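Local coordinates for type IV pilus secretin PilQ family protein (Vibrio cholerae, PDB 6W6M) that probably forms the gated outer-membrane secretin channel through which the type IV competence pilus passes during natural transformation, at residues Val321-Arg326 with Leu462-Thr467; Ala325-Val330 with Leu480-Asp485; Ala456-Val461 with Val499-Gln504; Pro468-Thr471 with Arg475-Leu478; Ile506-Leu511 with Val518-Ile523. All blocks are in the same frame, centred on the assembly; numbering follows the deposited sequence.

Contact 1. Residues Val321-Arg326 with Leu462-Thr467; sequences VQIEAR and LSLKVT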
# COMPACT_ATOMS: atom_id res chain seq x y z
N VAL A 321 -47.40 7.24 28.37
CA VAL A 321 -47.95 5.91 28.13
C VAL A 321 -47.16 4.90 28.92
O VAL A 321 -45.95 5.04 29.11
CB VAL A 321 -47.95 5.56 26.63
CG1 VAL A 321 -48.40 4.15 26.41
CG2 VAL A 321 -48.82 6.50 25.86
N GLN A 322 -47.85 3.86 29.38
CA GLN A 322 -47.27 2.74 30.10
C GLN A 322 -47.47 1.47 29.29
O GLN A 322 -48.60 1.12 28.96
CB GLN A 322 -47.93 2.61 31.46
CG GLN A 322 -47.43 1.48 32.31
CD GLN A 322 -48.26 1.30 33.56
OE1 GLN A 322 -48.93 2.23 34.00
NE2 GLN A 322 -48.23 0.10 34.13
N ILE A 323 -46.38 0.77 28.97
CA ILE A 323 -46.42 -0.40 28.11
C ILE A 323 -45.93 -1.62 28.88
O ILE A 323 -44.92 -1.56 29.58
CB ILE A 323 -45.61 -0.20 26.81
CG1 ILE A 323 -46.22 0.89 25.94
CG2 ILE A 323 -45.56 -1.48 26.00
CD1 ILE A 323 -45.53 2.21 26.06
N GLU A 324 -46.68 -2.71 28.79
CA GLU A 324 -46.31 -3.93 29.49
C GLU A 324 -46.43 -5.19 28.64
O GLU A 324 -47.51 -5.55 28.20
CB GLU A 324 -47.14 -4.10 30.76
CG GLU A 324 -46.74 -5.32 31.57
CD GLU A 324 -47.53 -5.46 32.84
OE1 GLU A 324 -48.42 -4.62 33.08
OE2 GLU A 324 -47.26 -6.41 33.61
N ALA A 325 -45.30 -5.84 28.42
CA ALA A 325 -45.23 -7.07 27.65
C ALA A 325 -45.29 -8.28 28.58
O ALA A 325 -44.99 -8.20 29.76
CB ALA A 325 -43.97 -7.12 26.79
N ARG A 326 -45.71 -9.42 28.02
CA ARG A 326 -45.82 -10.63 28.82
C ARG A 326 -45.50 -11.85 27.98
O ARG A 326 -46.19 -12.12 27.00
CB ARG A 326 -47.22 -10.76 29.41
CG ARG A 326 -47.27 -11.64 30.62
CD ARG A 326 -48.68 -11.98 30.98
NE ARG A 326 -48.75 -12.60 32.29
CZ ARG A 326 -49.56 -13.60 32.60
NH1 ARG A 326 -50.36 -14.11 31.68
NH2 ARG A 326 -49.55 -14.11 33.83
N LEU A 462 -33.15 -10.29 27.96
CA LEU A 462 -34.63 -10.17 27.86
C LEU A 462 -35.00 -8.69 27.76
O LEU A 462 -34.84 -7.98 28.76
CB LEU A 462 -35.25 -10.81 29.11
CG LEU A 462 -36.67 -10.36 29.45
CD1 LEU A 462 -37.70 -11.10 28.61
CD2 LEU A 462 -36.95 -10.56 30.93
N SER A 463 -35.46 -8.25 26.58
CA SER A 463 -35.55 -6.83 26.31
C SER A 463 -36.88 -6.43 25.70
O SER A 463 -37.51 -7.20 24.97
CB SER A 463 -34.43 -6.37 25.38
OG SER A 463 -34.54 -6.98 24.11
N LEU A 464 -37.28 -5.20 26.00
CA LEU A 464 -38.43 -4.55 25.39
C LEU A 464 -38.00 -3.21 24.81
O LEU A 464 -37.35 -2.41 25.49
CB LEU A 464 -39.55 -4.34 26.40
CG LEU A 464 -40.80 -3.61 25.93
CD1 LEU A 464 -41.50 -4.36 24.83
CD2 LEU A 464 -41.73 -3.36 27.08
N LYS A 465 -38.38 -2.97 23.56
CA LYS A 465 -38.03 -1.75 22.83
C LYS A 465 -39.28 -1.23 22.14
O LYS A 465 -39.86 -1.94 21.32
CB LYS A 465 -36.96 -2.06 21.80
CG LYS A 465 -35.83 -1.11 21.76
CD LYS A 465 -34.70 -1.70 20.96
CE LYS A 465 -34.35 -3.06 21.50
NZ LYS A 465 -34.06 -3.02 22.96
N VAL A 466 -39.69 0.01 22.44
CA VAL A 466 -40.99 0.46 21.97
C VAL A 466 -41.00 1.94 21.62
O VAL A 466 -40.28 2.76 22.23
CB VAL A 466 -42.09 0.12 23.01
CG1 VAL A 466 -41.85 0.84 24.31
CG2 VAL A 466 -43.47 0.40 22.46
N THR A 467 -41.81 2.28 20.59
CA THR A 467 -42.21 3.65 20.27
C THR A 467 -43.73 3.75 20.10
O THR A 467 -44.31 3.11 19.21
CB THR A 467 -41.53 4.17 18.99
OG1 THR A 467 -40.18 3.70 18.93
CG2 THR A 467 -41.50 5.68 18.99
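Ile323 and Ala325 face Val466 and Leu464 across two extended strands whose segment axes approach to 9.0 Å at 141°, running roughly antiparallel. The CA of Ala325 lies 7.6 Å from the CA of Leu464, and the CA of Ile323 lies 8.2 Å from the CA of Val466. Such spacing is too wide for pairing within one sheet and marks face-to-face packing of two layers.

Leu464 is the central side chain. Its CB points at the other layer, and chi1 of 177°, with CG anti to the backbone N, lets the two methyls of its fork reach different residues. One branch, CD1, reaches CB of Ala325 at 4.2 Å, while the other, CD2, meets the branch methyl CG2 of Ile323 at 4.4 Å. The longer arm of Ile323 heads the other way along the strand and brings CD1 to 4.3 Å from CG1 of Val466.

Strand 320-347 is fixed in its own sheet by alternating backbone bonds: Ile323 and Ala325 bond to Leu426 and Pro424, whereas Gln322 and Glu324 bond to Lys567 and Thr565. On the other layer, Leu464 also packs on Val482. This layering is consistent with the double-walled barrel of secretins.

All the touching groups are buried aliphatic carbons, none closer than the Ala325-Leu464 pair, so the join is hydrophobic but not tightly interlocked, and it carries no directional polar bond between these segments.

Contact 2. Residues Ala325-Val330 with Leu480-Asp485; sequences ARIVTV and LSVTQD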
# COMPACT_ATOMS: atom_id res chain seq x y z
N ALA A 325 -45.30 -5.84 28.42
CA ALA A 325 -45.23 -7.07 27.65
C ALA A 325 -45.29 -8.28 28.58
O ALA A 325 -44.99 -8.20 29.76
CB ALA A 325 -43.97 -7.12 26.79
N ARG A 326 -45.71 -9.42 28.02
CA ARG A 326 -45.82 -10.63 28.82
C ARG A 326 -45.50 -11.85 27.98
O ARG A 326 -46.19 -12.12 27.00
CB ARG A 326 -47.22 -10.76 29.41
CG ARG A 326 -47.27 -11.64 30.62
CD ARG A 326 -48.68 -11.98 30.98
NE ARG A 326 -48.75 -12.60 32.29
CZ ARG A 326 -49.56 -13.60 32.60
NH1 ARG A 326 -50.36 -14.11 31.68
NH2 ARG A 326 -49.55 -14.11 33.83
N ILE A 327 -44.48 -12.60 28.37
CA ILE A 327 -44.03 -13.78 27.63
C ILE A 327 -44.30 -14.99 28.50
O ILE A 327 -43.84 -15.06 29.64
CB ILE A 327 -42.54 -13.69 27.27
CG1 ILE A 327 -42.31 -12.55 26.29
CG2 ILE A 327 -42.05 -14.99 26.69
CD1 ILE A 327 -40.88 -12.22 26.08
N VAL A 328 -45.05 -15.95 27.96
CA VAL A 328 -45.45 -17.14 28.70
C VAL A 328 -45.04 -18.38 27.92
O VAL A 328 -45.23 -18.45 26.70
CB VAL A 328 -46.97 -17.15 28.96
CG1 VAL A 328 -47.35 -18.31 29.82
CG2 VAL A 328 -47.39 -15.87 29.62
N THR A 329 -44.49 -19.38 28.62
CA THR A 329 -44.19 -20.64 27.96
C THR A 329 -44.52 -21.83 28.85
O THR A 329 -44.33 -21.78 30.06
CB THR A 329 -42.72 -20.72 27.52
OG1 THR A 329 -42.54 -21.87 26.70
CG2 THR A 329 -41.81 -20.82 28.70
N VAL A 330 -45.01 -22.90 28.22
CA VAL A 330 -45.44 -24.11 28.90
C VAL A 330 -44.87 -25.33 28.17
O VAL A 330 -44.90 -25.40 26.94
CB VAL A 330 -46.98 -24.20 28.98
CG1 VAL A 330 -47.41 -25.51 29.56
CG2 VAL A 330 -47.53 -23.07 29.82
N LEU A 480 -43.02 -2.26 17.87
CA LEU A 480 -42.71 -3.18 19.00
C LEU A 480 -41.50 -4.04 18.64
O LEU A 480 -41.48 -4.59 17.52
CB LEU A 480 -43.93 -4.06 19.27
CG LEU A 480 -45.18 -3.33 19.76
CD1 LEU A 480 -46.36 -4.28 19.85
CD2 LEU A 480 -44.92 -2.66 21.10
N SER A 481 -40.53 -4.16 19.55
CA SER A 481 -39.56 -5.29 19.53
C SER A 481 -39.50 -5.94 20.91
O SER A 481 -39.25 -5.22 21.89
CB SER A 481 -38.20 -4.81 19.10
OG SER A 481 -37.79 -5.46 17.91
N VAL A 482 -39.73 -7.25 20.98
CA VAL A 482 -39.64 -7.98 22.29
C VAL A 482 -38.77 -9.23 22.11
O VAL A 482 -39.11 -10.06 21.26
CB VAL A 482 -41.04 -8.38 22.79
CG1 VAL A 482 -40.99 -9.14 24.11
CG2 VAL A 482 -41.97 -7.18 22.90
N THR A 483 -37.67 -9.36 22.88
CA THR A 483 -36.80 -10.52 22.72
C THR A 483 -36.52 -11.18 24.06
O THR A 483 -36.63 -10.57 25.11
CB THR A 483 -35.44 -10.18 22.06
OG1 THR A 483 -34.51 -9.75 23.05
CG2 THR A 483 -35.58 -9.10 21.02
N GLN A 484 -36.10 -12.45 23.99
CA GLN A 484 -35.67 -13.21 25.16
C GLN A 484 -34.60 -14.21 24.75
O GLN A 484 -34.92 -15.32 24.36
CB GLN A 484 -36.85 -13.93 25.78
CG GLN A 484 -36.54 -14.51 27.11
CD GLN A 484 -37.69 -15.27 27.67
OE1 GLN A 484 -37.84 -15.37 28.88
NE2 GLN A 484 -38.52 -15.81 26.81
N ASP A 485 -33.33 -13.84 24.88
CA ASP A 485 -32.21 -14.68 24.48
C ASP A 485 -31.43 -15.16 25.70
O ASP A 485 -31.50 -14.59 26.78
CB ASP A 485 -31.26 -13.93 23.54
CG ASP A 485 -31.98 -13.15 22.49
OD1 ASP A 485 -33.02 -13.62 21.99
OD2 ASP A 485 -31.51 -12.05 22.15
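Ile327 carries the tight part of this contact, meeting Val482 with one branch and Gln484 with the other. Its CD1 and CG1 of Val482 approach tip to tip at 3.7 Å. The valine methyl is placed there by chi1 of 179°, which sets CG1 anti to the backbone N. The second branch, CG2 of Ile327, lies 3.6 Å from NE2 of Gln484; these two side chains pass each other head to tail, the glutamine being extended beyond CG and its amide end coming alongside the methyl.

The looser side is at Ala325, whose short CB comes no closer than 4.4 Å to CG2 of Val482, although the CA atoms of that pair are only 7.8 Å apart. Between Ile327 and Gln484 the CA separation grows to 8.7 Å, and the longer side chains make up the difference. The segments run roughly parallel, 38° apart, with a closest axis approach of 9.1 Å, and belong to the two stacked sheets, consistent with the double-walled barrel of secretins. Arg326 and Val328 direct their CB atoms away from strand 475-493, and the arginine is exposed.

Ser422 of strand 404-429 touches both Ile327 and Gln484, and Leu560 and Ile562 of strand 549-568 pack on Ile327 from its own sheet.

Chemically, the contact shifts from purely aliphatic at Val482 to mixed at Gln484: the amide offers Ile327 only van der Waals packing, and its NE2 has a polar partner, though a weakly bonded one, in OE1 of Gln504 of its own sheet.

Contact 3. Residues Ala456-Val461 with Val499-Gln504; sequences AFKKAV and VSIDTQ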
# COMPACT_ATOMS: atom_id res chain seq x y z
N ALA A 456 -15.74 -7.18 20.05
CA ALA A 456 -17.00 -6.51 20.36
C ALA A 456 -17.86 -7.40 21.25
O ALA A 456 -17.44 -8.47 21.68
CB ALA A 456 -17.75 -6.12 19.09
N PHE A 457 -19.08 -6.94 21.51
CA PHE A 457 -19.98 -7.58 22.45
C PHE A 457 -21.33 -7.83 21.80
O PHE A 457 -21.98 -6.89 21.33
CB PHE A 457 -20.17 -6.73 23.70
CG PHE A 457 -18.92 -6.55 24.49
CD1 PHE A 457 -18.52 -7.51 25.39
CD2 PHE A 457 -18.14 -5.42 24.33
CE1 PHE A 457 -17.37 -7.35 26.11
CE2 PHE A 457 -16.99 -5.26 25.05
CZ PHE A 457 -16.60 -6.23 25.93
N LYS A 458 -21.77 -9.08 21.87
CA LYS A 458 -23.09 -9.48 21.40
C LYS A 458 -23.97 -9.52 22.66
O LYS A 458 -23.47 -9.74 23.77
CB LYS A 458 -23.04 -10.83 20.71
CG LYS A 458 -24.40 -11.31 20.23
CD LYS A 458 -24.99 -10.37 19.19
CE LYS A 458 -26.26 -10.94 18.59
NZ LYS A 458 -26.97 -9.95 17.73
N LYS A 459 -25.27 -9.33 22.51
CA LYS A 459 -26.16 -9.29 23.65
C LYS A 459 -27.00 -10.55 23.74
O LYS A 459 -27.40 -11.12 22.72
CB LYS A 459 -27.08 -8.08 23.58
CG LYS A 459 -26.35 -6.77 23.67
CD LYS A 459 -27.34 -5.63 23.64
CE LYS A 459 -26.63 -4.30 23.68
NZ LYS A 459 -27.58 -3.17 23.51
N ALA A 460 -27.25 -11.00 24.97
CA ALA A 460 -28.16 -12.09 25.25
C ALA A 460 -29.02 -11.62 26.42
O ALA A 460 -28.67 -11.83 27.58
CB ALA A 460 -27.40 -13.36 25.57
N VAL A 461 -30.12 -10.95 26.10
CA VAL A 461 -30.91 -10.20 27.07
C VAL A 461 -32.38 -10.54 26.90
O VAL A 461 -32.81 -11.06 25.88
CB VAL A 461 -30.70 -8.67 26.94
CG1 VAL A 461 -29.28 -8.30 27.26
CG2 VAL A 461 -31.08 -8.20 25.56
N VAL A 499 -18.96 -19.04 21.71
CA VAL A 499 -20.20 -19.26 22.44
C VAL A 499 -21.37 -18.98 21.51
O VAL A 499 -21.36 -17.98 20.79
CB VAL A 499 -20.28 -18.37 23.70
CG1 VAL A 499 -21.46 -18.75 24.55
CG2 VAL A 499 -19.01 -18.45 24.49
N SER A 500 -22.37 -19.85 21.52
CA SER A 500 -23.58 -19.66 20.73
C SER A 500 -24.71 -19.12 21.60
O SER A 500 -24.64 -19.13 22.82
CB SER A 500 -23.97 -20.97 20.05
OG SER A 500 -24.32 -21.95 21.00
N ILE A 501 -25.77 -18.65 20.95
CA ILE A 501 -26.87 -17.96 21.61
C ILE A 501 -28.18 -18.59 21.18
O ILE A 501 -28.36 -18.92 20.01
CB ILE A 501 -26.84 -16.45 21.29
CG1 ILE A 501 -25.60 -15.81 21.89
CG2 ILE A 501 -28.08 -15.76 21.79
CD1 ILE A 501 -25.34 -14.41 21.43
N ASP A 502 -29.11 -18.75 22.13
CA ASP A 502 -30.46 -19.24 21.86
C ASP A 502 -31.46 -18.09 21.96
O ASP A 502 -31.51 -17.41 22.99
CB ASP A 502 -30.84 -20.33 22.86
CG ASP A 502 -30.09 -21.61 22.62
OD1 ASP A 502 -29.49 -21.77 21.54
OD2 ASP A 502 -30.11 -22.47 23.52
N THR A 503 -32.29 -17.92 20.94
CA THR A 503 -33.08 -16.70 20.78
C THR A 503 -34.57 -16.98 20.64
O THR A 503 -34.98 -18.07 20.23
CB THR A 503 -32.60 -15.88 19.55
OG1 THR A 503 -32.71 -16.67 18.36
CG2 THR A 503 -31.17 -15.45 19.72
N GLN A 504 -35.37 -15.98 21.00
CA GLN A 504 -36.79 -15.84 20.65
C GLN A 504 -37.05 -14.38 20.38
O GLN A 504 -36.72 -13.54 21.22
CB GLN A 504 -37.71 -16.31 21.76
CG GLN A 504 -37.67 -17.76 22.05
CD GLN A 504 -38.56 -18.12 23.20
OE1 GLN A 504 -38.84 -17.30 24.06
NE2 GLN A 504 -39.00 -19.36 23.23
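The inward-reaching part of the four-stranded antiparallel sheet, consistent with the gate region of the secretin fold, brings Lys458 on strand 456-471 against Ile501 on strand 496-513. In the order of that sheet, strand 475-493 runs between these two. The segments therefore meet through side chains instead of a backbone ladder, and they bury a modest 120 Å² in all.

Ile501 does most of the touching, through the end of its longer arm. Its CD1 lies 3.5 Å from CG of Lys458, where the two side chains cross obliquely. In the lysine, chi1 of 179° sets CG anti to the backbone N, where it meets the isoleucine; the chain bends only beyond it, at chi2 (62°), and the touch is made by a methylene and not by the ammonium. Ala460 turns its CB toward the same isoleucine and gains some cover from it, but only at the edge of contact range. The CB of Lys459 points away from Ile501, and its NZ makes a long, weak ion pair with Glu437.

Tyr444 of strand 434-444 touches both Lys458 and Ile501. Beyond Ile501 the sheet does not stop: residues Ile501 to Gln504 pair in an antiparallel ladder with a strand of a neighbouring subunit, and O of Ile501 is hydrogen-bonded to OG1 of Thr440 of that subunit.

The backbone of Lys459 adds a further touch, its carbonyl O lying 4.1 Å from the same CD1 of Ile501.

Contact 4. Residues Pro468-Thr471 with Arg475-Leu478; sequences PQIT and RLVL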
# COMPACT_ATOMS: atom_id res chain seq x y z
N PRO A 468 -44.41 4.52 20.96
CA PRO A 468 -45.87 4.62 20.90
C PRO A 468 -46.40 5.85 20.17
O PRO A 468 -45.65 6.78 19.90
CB PRO A 468 -46.26 4.65 22.37
CG PRO A 468 -45.15 5.37 23.01
CD PRO A 468 -43.89 5.07 22.23
N GLN A 469 -47.70 5.87 19.88
CA GLN A 469 -48.35 7.03 19.27
C GLN A 469 -49.83 7.01 19.62
O GLN A 469 -50.50 6.01 19.40
CB GLN A 469 -48.16 7.03 17.75
CG GLN A 469 -48.86 8.18 17.06
CD GLN A 469 -48.70 8.18 15.55
OE1 GLN A 469 -47.62 7.90 15.02
NE2 GLN A 469 -49.77 8.50 14.85
N ILE A 470 -50.33 8.12 20.15
CA ILE A 470 -51.72 8.24 20.59
C ILE A 470 -52.54 8.86 19.46
O ILE A 470 -52.14 9.87 18.88
CB ILE A 470 -51.83 9.07 21.87
CG1 ILE A 470 -51.17 8.37 23.03
CG2 ILE A 470 -53.28 9.35 22.19
CD1 ILE A 470 -51.01 9.23 24.24
N THR A 471 -53.69 8.26 19.17
CA THR A 471 -54.61 8.69 18.13
C THR A 471 -55.90 9.25 18.74
O THR A 471 -56.14 9.12 19.94
CB THR A 471 -54.91 7.52 17.19
OG1 THR A 471 -55.86 6.65 17.81
CG2 THR A 471 -53.65 6.75 16.88
N ARG A 475 -56.92 5.12 21.07
CA ARG A 475 -56.21 3.98 20.51
C ARG A 475 -54.72 4.29 20.40
O ARG A 475 -54.33 5.46 20.36
CB ARG A 475 -56.74 3.62 19.13
CG ARG A 475 -58.02 2.85 19.11
CD ARG A 475 -58.47 2.70 17.69
NE ARG A 475 -59.62 1.83 17.54
CZ ARG A 475 -60.15 1.53 16.36
NH1 ARG A 475 -61.21 0.73 16.30
NH2 ARG A 475 -59.62 2.02 15.26
N LEU A 476 -53.91 3.25 20.33
CA LEU A 476 -52.47 3.37 20.22
C LEU A 476 -51.96 2.61 19.00
O LEU A 476 -52.46 1.55 18.66
CB LEU A 476 -51.76 2.81 21.46
CG LEU A 476 -51.66 3.52 22.81
CD1 LEU A 476 -51.05 4.88 22.64
CD2 LEU A 476 -52.99 3.61 23.51
N VAL A 477 -50.94 3.17 18.37
CA VAL A 477 -50.16 2.49 17.34
C VAL A 477 -48.79 2.24 17.94
O VAL A 477 -48.10 3.18 18.33
CB VAL A 477 -50.06 3.29 16.04
CG1 VAL A 477 -49.15 2.59 15.06
CG2 VAL A 477 -51.41 3.51 15.43
N LEU A 478 -48.39 0.98 18.04
CA LEU A 478 -47.13 0.62 18.69
C LEU A 478 -46.15 0.02 17.69
O LEU A 478 -46.50 -0.92 16.97
CB LEU A 478 -47.38 -0.38 19.83
CG LEU A 478 -48.19 0.07 21.05
CD1 LEU A 478 -48.43 -1.10 21.95
CD2 LEU A 478 -47.51 1.17 21.80
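The carbonyl O of Arg475 accepts the backbone N-H of Thr471 at 3.1 Å, with the donor tilted 21° from the carbonyl plane. In Thr471, chi1 of 78° sets OG1 between the backbone N and the carbonyl carbon, where it lies 3.2 Å from this same Arg475 O; whether its proton goes there is unsettled, since OD1 of Asp473 offers a weak alternative. Both segments belong to the beta hairpin of strands 456-471 and 475-493, next to its turn, and run antiparallel.

A second bond joins N of Val477 to O of Gln469 at 3.1 Å. It is nearly straight (167° at the hydrogen) and lies in the carbonyl plane. The same Gln469 oxygen receives a CA-H contact from Leu476, whose CA is 3.4 Å away.

Ile470 and Leu476 form an antiparallel non-hydrogen-bonded pair. Their side chains run alongside each other in the same direction, and CG1 of Ile470 is 3.5 Å from CD1 of Leu476. Pro468 and Leu478 occupy this same face of the hairpin, which also receives Val321 of contact 1 on Ile470 and Leu476.

The opposite face bears Gln469, Thr471 and Val477, where Gln469 and Thr471 pack on Ala262 and Phe261 of a neighbouring subunit. Thr471 and Val477 cross there at about a right angle, their CG2 methyls 4.2 Å apart. On the first face, CB of Pro468 meets CD2 of Leu478 at 3.7 Å.

Contact 5. Residues Ile506-Leu511 with Val518-Ile523; sequences IGTQVL and VVLGGI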
# COMPACT_ATOMS: atom_id res chain seq x y z
N ILE A 506 -39.63 -11.25 18.32
CA ILE A 506 -40.80 -10.82 17.57
C ILE A 506 -40.73 -9.31 17.41
O ILE A 506 -40.42 -8.57 18.34
CB ILE A 506 -42.11 -11.29 18.25
CG1 ILE A 506 -43.31 -10.97 17.37
CG2 ILE A 506 -42.28 -10.70 19.62
CD1 ILE A 506 -44.54 -11.65 17.80
N GLY A 507 -41.01 -8.86 16.19
CA GLY A 507 -41.03 -7.45 15.86
C GLY A 507 -42.19 -7.10 14.97
O GLY A 507 -42.40 -7.75 13.95
N THR A 508 -42.96 -6.08 15.33
CA THR A 508 -44.20 -5.79 14.61
C THR A 508 -44.57 -4.33 14.73
O THR A 508 -43.91 -3.53 15.41
CB THR A 508 -45.39 -6.63 15.14
OG1 THR A 508 -45.61 -6.37 16.53
CG2 THR A 508 -45.16 -8.09 14.93
N GLN A 509 -45.67 -3.99 14.07
CA GLN A 509 -46.42 -2.76 14.31
C GLN A 509 -47.88 -3.13 14.47
O GLN A 509 -48.44 -3.81 13.62
CB GLN A 509 -46.24 -1.77 13.16
CG GLN A 509 -46.87 -0.43 13.42
CD GLN A 509 -46.54 0.58 12.36
OE1 GLN A 509 -45.76 0.32 11.46
NE2 GLN A 509 -47.13 1.75 12.46
N VAL A 510 -48.49 -2.72 15.58
CA VAL A 510 -49.87 -3.08 15.86
C VAL A 510 -50.67 -1.86 16.28
O VAL A 510 -50.12 -0.79 16.55
CB VAL A 510 -50.00 -4.19 16.93
CG1 VAL A 510 -49.38 -5.48 16.45
CG2 VAL A 510 -49.40 -3.73 18.25
N LEU A 511 -51.98 -2.04 16.35
CA LEU A 511 -52.95 -0.99 16.64
C LEU A 511 -53.93 -1.55 17.67
O LEU A 511 -54.67 -2.49 17.37
CB LEU A 511 -53.69 -0.53 15.38
CG LEU A 511 -55.07 0.09 15.59
CD1 LEU A 511 -54.96 1.37 16.40
CD2 LEU A 511 -55.75 0.36 14.25
N VAL A 518 -53.69 -7.62 23.73
CA VAL A 518 -53.74 -8.36 22.47
C VAL A 518 -52.60 -9.37 22.49
O VAL A 518 -51.59 -9.14 23.15
CB VAL A 518 -53.64 -7.45 21.23
CG1 VAL A 518 -54.82 -6.53 21.16
CG2 VAL A 518 -52.37 -6.66 21.25
N VAL A 519 -52.77 -10.48 21.79
CA VAL A 519 -51.69 -11.43 21.62
C VAL A 519 -50.97 -11.13 20.31
O VAL A 519 -51.59 -11.07 19.25
CB VAL A 519 -52.19 -12.89 21.69
CG1 VAL A 519 -53.15 -13.17 20.57
CG2 VAL A 519 -51.04 -13.88 21.71
N LEU A 520 -49.67 -10.90 20.39
CA LEU A 520 -48.89 -10.51 19.22
C LEU A 520 -48.52 -11.72 18.38
O LEU A 520 -48.50 -11.65 17.15
CB LEU A 520 -47.62 -9.78 19.65
CG LEU A 520 -47.75 -8.44 20.35
CD1 LEU A 520 -46.39 -7.97 20.80
CD2 LEU A 520 -48.36 -7.44 19.41
N GLY A 521 -48.19 -12.83 19.02
CA GLY A 521 -47.84 -14.04 18.32
C GLY A 521 -47.58 -15.17 19.29
O GLY A 521 -47.62 -15.00 20.51
N GLY A 522 -47.30 -16.33 18.72
CA GLY A 522 -46.98 -17.50 19.52
C GLY A 522 -46.46 -18.59 18.63
O GLY A 522 -46.49 -18.51 17.41
N ILE A 523 -45.96 -19.64 19.28
CA ILE A 523 -45.47 -20.82 18.58
C ILE A 523 -45.97 -22.05 19.32
O ILE A 523 -45.90 -22.12 20.55
CB ILE A 523 -43.94 -20.85 18.45
CG1 ILE A 523 -43.45 -19.72 17.56
CG2 ILE A 523 -43.47 -22.16 17.86
CD1 ILE A 523 -41.98 -19.51 17.58
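Leu520, Ile506 and Val510 have the most surface buried here, and the leucine is the hub. Its CD2 rests against both methyls of Val510, 3.7 Å from CG1 and 4.0 Å from CG2, the side chains crossing at about a right angle. With CG anti to its own carbonyl carbon (chi1 -65°), Leu520 sends this branch toward Val510, and its CB remains nearer Ile506. CD1 of Ile506 lies 4.1 Å from that CB.

Ile506 touches backbone as well: its CD1 comes to 4.0 Å from O of Leu520 and 4.0 Å from N of Gly521, covering the peptide between them. Here strand 518-534 departs from regular extension (psi -39° at Leu520). Thr508 adds a lesser touch, OG1 to CD2 of Leu520 at 4.1 Å. The segment axes, 8.3 Å apart at 147°, confirm packing between layers.

Each side belongs to a different sheet, consistent with the double-walled barrel of secretins. Ile506, Thr508 and Val510 bond through their backbones to strand 475-493, Val518 and Leu520 to strand 549-568. Leu480 and Ile562 close round Leu520, and Ile506, Gly507, Gly522 and Ile523 pair in an antiparallel ladder with a neighbouring subunit.

Overall arrangement
Contacts 1, 2 and 5 join the two sheets of the secretin fold face to face, all buried and mainly aliphatic. Contacts 1 and 2 share Ala325 on strand 320-347, which meets neighbouring strands of the opposing sheet; contact 5 joins those layers through strands 496-513 and 518-534. Contact 4 instead lies within one sheet, in the hairpin of strands 456-471 and 475-493, and has backbone hydrogen bonds. Contact 3, partly buried, is at another part of that sheet, its centre about 31 Å from that of contact 4, and mixes a lysine methylene with isoleucine. Contacts 3, 4 and 5 all touch a neighbouring subunit, and in contacts 3 and 5 antiparallel ladders carry the sheets across that interface.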